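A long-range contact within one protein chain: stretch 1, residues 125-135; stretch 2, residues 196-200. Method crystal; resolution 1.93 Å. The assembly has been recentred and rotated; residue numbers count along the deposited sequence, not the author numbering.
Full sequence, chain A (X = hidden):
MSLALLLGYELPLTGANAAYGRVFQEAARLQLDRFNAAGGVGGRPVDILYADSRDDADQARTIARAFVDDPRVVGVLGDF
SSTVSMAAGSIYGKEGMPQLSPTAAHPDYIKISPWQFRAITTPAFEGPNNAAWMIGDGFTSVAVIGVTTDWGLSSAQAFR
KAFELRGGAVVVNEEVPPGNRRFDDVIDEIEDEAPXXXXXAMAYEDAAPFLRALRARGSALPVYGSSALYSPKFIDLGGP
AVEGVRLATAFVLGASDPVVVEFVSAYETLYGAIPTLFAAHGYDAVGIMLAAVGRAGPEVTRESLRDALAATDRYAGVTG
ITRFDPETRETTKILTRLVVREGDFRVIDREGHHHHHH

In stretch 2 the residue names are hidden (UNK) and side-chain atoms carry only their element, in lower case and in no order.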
# COMPACT_ATOMS: atom_id res chain seq x y z
N PHE A 125 2.81 -7.54 -5.37
CA PHE A 125 3.85 -7.73 -4.36
C PHE A 125 3.53 -8.73 -3.25
O PHE A 125 4.41 -9.47 -2.81
CB PHE A 125 4.21 -6.39 -3.70
CG PHE A 125 5.30 -6.50 -2.65
CD1 PHE A 125 6.63 -6.65 -3.03
CD2 PHE A 125 4.98 -6.53 -1.30
CE1 PHE A 125 7.62 -6.83 -2.07
CE2 PHE A 125 5.97 -6.71 -0.34
CZ PHE A 125 7.29 -6.86 -0.72
N GLU A 126 2.29 -8.76 -2.79
CA GLU A 126 1.93 -9.69 -1.72
C GLU A 126 1.92 -11.15 -2.16
O GLU A 126 2.03 -12.05 -1.33
CB GLU A 126 0.57 -9.33 -1.11
CG GLU A 126 -0.59 -9.44 -2.07
CD GLU A 126 -1.93 -9.22 -1.38
OE1 GLU A 126 -1.94 -8.91 -0.18
OE2 GLU A 126 -2.97 -9.37 -2.05
N GLY A 127 1.79 -11.38 -3.46
CA GLY A 127 1.77 -12.75 -3.97
C GLY A 127 2.96 -13.58 -3.54
O GLY A 127 2.81 -14.56 -2.82
N PRO A 128 4.18 -13.22 -3.98
CA PRO A 128 5.38 -13.96 -3.61
C PRO A 128 5.60 -13.96 -2.09
O PRO A 128 6.07 -14.95 -1.53
CB PRO A 128 6.49 -13.20 -4.35
CG PRO A 128 5.78 -12.70 -5.57
CD PRO A 128 4.47 -12.20 -5.01
N ASN A 129 5.26 -12.86 -1.44
CA ASN A 129 5.42 -12.77 0.01
C ASN A 129 4.61 -13.86 0.71
O ASN A 129 5.12 -14.56 1.59
CB ASN A 129 4.96 -11.39 0.50
CG ASN A 129 5.07 -11.24 2.02
OD1 ASN A 129 4.16 -11.61 2.76
ND2 ASN A 129 6.20 -10.71 2.47
N ASN A 130 3.36 -14.01 0.30
CA ASN A 130 2.50 -15.01 0.91
C ASN A 130 2.81 -16.43 0.48
O ASN A 130 2.59 -17.38 1.24
CB ASN A 130 1.03 -14.66 0.65
CG ASN A 130 0.64 -13.36 1.31
OD1 ASN A 130 1.25 -12.96 2.30
ND2 ASN A 130 -0.38 -12.70 0.78
N ALA A 131 3.32 -16.59 -0.73
CA ALA A 131 3.67 -17.94 -1.17
C ALA A 131 4.84 -18.41 -0.31
O ALA A 131 4.85 -19.53 0.19
CB ALA A 131 4.05 -17.94 -2.64
N ALA A 132 5.82 -17.53 -0.11
CA ALA A 132 6.99 -17.86 0.70
C ALA A 132 6.57 -18.16 2.14
O ALA A 132 7.12 -19.05 2.79
CB ALA A 132 8.01 -16.71 0.68
N TRP A 133 5.59 -17.41 2.63
CA TRP A 133 5.09 -17.59 3.99
C TRP A 133 4.47 -18.98 4.15
O TRP A 133 4.77 -19.71 5.10
CB TRP A 133 4.05 -16.49 4.27
CG TRP A 133 3.41 -16.52 5.64
CD1 TRP A 133 3.74 -17.31 6.71
CD2 TRP A 133 2.32 -15.70 6.08
NE1 TRP A 133 2.93 -17.03 7.78
CE2 TRP A 133 2.05 -16.05 7.43
CE3 TRP A 133 1.55 -14.70 5.47
CZ2 TRP A 133 1.03 -15.43 8.17
CZ3 TRP A 133 0.54 -14.08 6.22
CH2 TRP A 133 0.29 -14.46 7.55
N MSE A 134 3.61 -19.37 3.21
CA MSE A 134 2.98 -20.67 3.29
C MSE A 134 3.97 -21.82 3.13
O MSE A 134 3.83 -22.87 3.77
CB MSE A 134 1.85 -20.76 2.25
CG MSE A 134 0.68 -19.86 2.61
SE MSE A 134 -0.78 -19.88 1.36
CE MSE A 134 -1.61 -21.54 1.90
N ILE A 135 4.97 -21.64 2.28
CA ILE A 135 6.00 -22.67 2.09
C ILE A 135 6.75 -22.78 3.41
O ILE A 135 7.05 -23.87 3.89
CB ILE A 135 7.00 -22.26 0.98
CG1 ILE A 135 6.32 -22.28 -0.39
CG2 ILE A 135 8.22 -23.18 1.01
CD1 ILE A 135 5.96 -23.69 -0.90
N UNK A 196 -3.92 -28.84 1.24
CA UNK A 196 -3.57 -28.69 2.65
C UNK A 196 -4.03 -27.34 3.20
O UNK A 196 -4.27 -27.19 4.39
c UNK A 196 0.08 -30.02 2.45
o UNK A 196 0.70 -29.00 2.16
c UNK A 196 -2.06 -28.80 2.86
n UNK A 196 0.69 -31.14 2.87
c UNK A 196 -1.43 -30.07 2.34
N UNK A 197 -4.15 -26.35 2.31
CA UNK A 197 -4.58 -25.03 2.74
C UNK A 197 -5.20 -24.26 1.59
O UNK A 197 -5.16 -24.69 0.43
c UNK A 197 -3.40 -24.25 3.30
N UNK A 198 -5.77 -23.10 1.92
CA UNK A 198 -6.42 -22.24 0.95
C UNK A 198 -5.87 -20.82 1.00
O UNK A 198 -5.68 -20.26 2.09
c UNK A 198 -10.00 -23.63 1.64
c UNK A 198 -8.63 -21.28 0.18
c UNK A 198 -7.95 -22.17 1.22
c UNK A 198 -8.54 -23.58 1.21
N UNK A 199 -5.62 -20.25 -0.17
CA UNK A 199 -5.14 -18.87 -0.24
C UNK A 199 -6.21 -18.07 -0.96
O UNK A 199 -6.60 -18.41 -2.08
c UNK A 199 -3.83 -18.76 -1.03
c UNK A 199 -3.36 -17.32 -1.12
c UNK A 199 -3.48 -16.60 -2.32
c UNK A 199 -2.65 -14.60 -1.23
o UNK A 199 -2.31 -13.27 -1.25
c UNK A 199 -2.88 -16.66 0.01
c UNK A 199 -3.12 -15.24 -2.37
c UNK A 199 -2.53 -15.30 -0.04
N UNK A 200 -6.71 -17.02 -0.31
CA UNK A 200 -7.75 -16.20 -0.90
C UNK A 200 -7.26 -14.86 -1.45
O UNK A 200 -6.82 -13.99 -0.69
c UNK A 200 -8.86 -15.92 0.13
c UNK A 200 -10.61 -16.69 1.75
c UNK A 200 -10.22 -17.95 -0.40
c UNK A 200 -9.57 -17.14 0.73
O HOH W 1 -3.62 -11.71 -3.14

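Position 196 carries five side-chain atoms beyond its backbone: a chain of three carbons, the third of which bears one oxygen and one nitrogen. This terminal amide at the end of two methylene carbons identifies Gln196. Its CA-to-CB bond points toward the helix of stretch 1, yet the side chain does not reach that stretch, so the residue takes no part in the contact.

Position 197 has a single side-chain carbon. That carbon points toward the helix and lies 3.5 Å from CE of Met134, a selenomethionine, in an apolar contact. One carbon and nothing beyond it makes the residue Ala197. Its short side chain meets the end of a long one: Met134 extends from the helix with chi1 in m and chi2 in t, and its chi3 of 78° (p) sets the terminal methyl against the alanine CB.

At position 198 there are four side-chain carbons, forked at the first, with one arm two carbons long. The CA-to-CB bond points away from stretch 1, as expected where side chains alternate along a strand, and the side chain does not reach the helix. Only the backbone comes within reach, the carbonyl O of 198 lying 4.3 Å from CE of Met134. Branching at CB with unequal arms gives Ile198.

Position 199 shows one carbon followed by a ring of six carbons, with one oxygen on the ring carbon farthest from the backbone. The CA-to-CB bond again points toward the helix, and CB lies 4.0 Å from SE of Met134. The oxygen borne by the ring is 2.9 Å from ND2 of Asn130 and 4.0 Å from OE2 of Glu126. A six-membered carbon ring with a hydroxyl at its tip is Tyr199. With chi1 at 179° (t), the ring runs along the helix toward its earlier turns; Asn130 ND2 lies at the ring edge, while SE of Met134 sits obliquely, 5.2 Å from the ring centroid.

Position 200 has four side-chain carbons, forked at the second, and none reaches stretch 1. This branching identifies Leu200, which lies beyond the contact.

The helix and strand run nearly antiparallel, at 166°, with their axes 10.9 Å apart at closest approach. Side chains must bridge that gap, and Glu126, Asn130 and Met134, spaced four residues apart, fall on the same side of the helix to do so. Met134 supplies the apolar end, packing against Ala197 and the base of Tyr199. At the other end, the tyrosine hydroxyl reaches the polar side chains. The amide of Asn130 is probably turned over in the model, so the nature of its close approach remains open. A water completes the link to Glu126: it donates a hydrogen bond to OE2 of Glu126 at 2.7 Å from its O atom, and the same O is hydrogen-bonded to OH of Tyr199 at 2.8 Å, spanning a separation too long for a direct bond.

Stretch 2, residues 196-200: QAIYL
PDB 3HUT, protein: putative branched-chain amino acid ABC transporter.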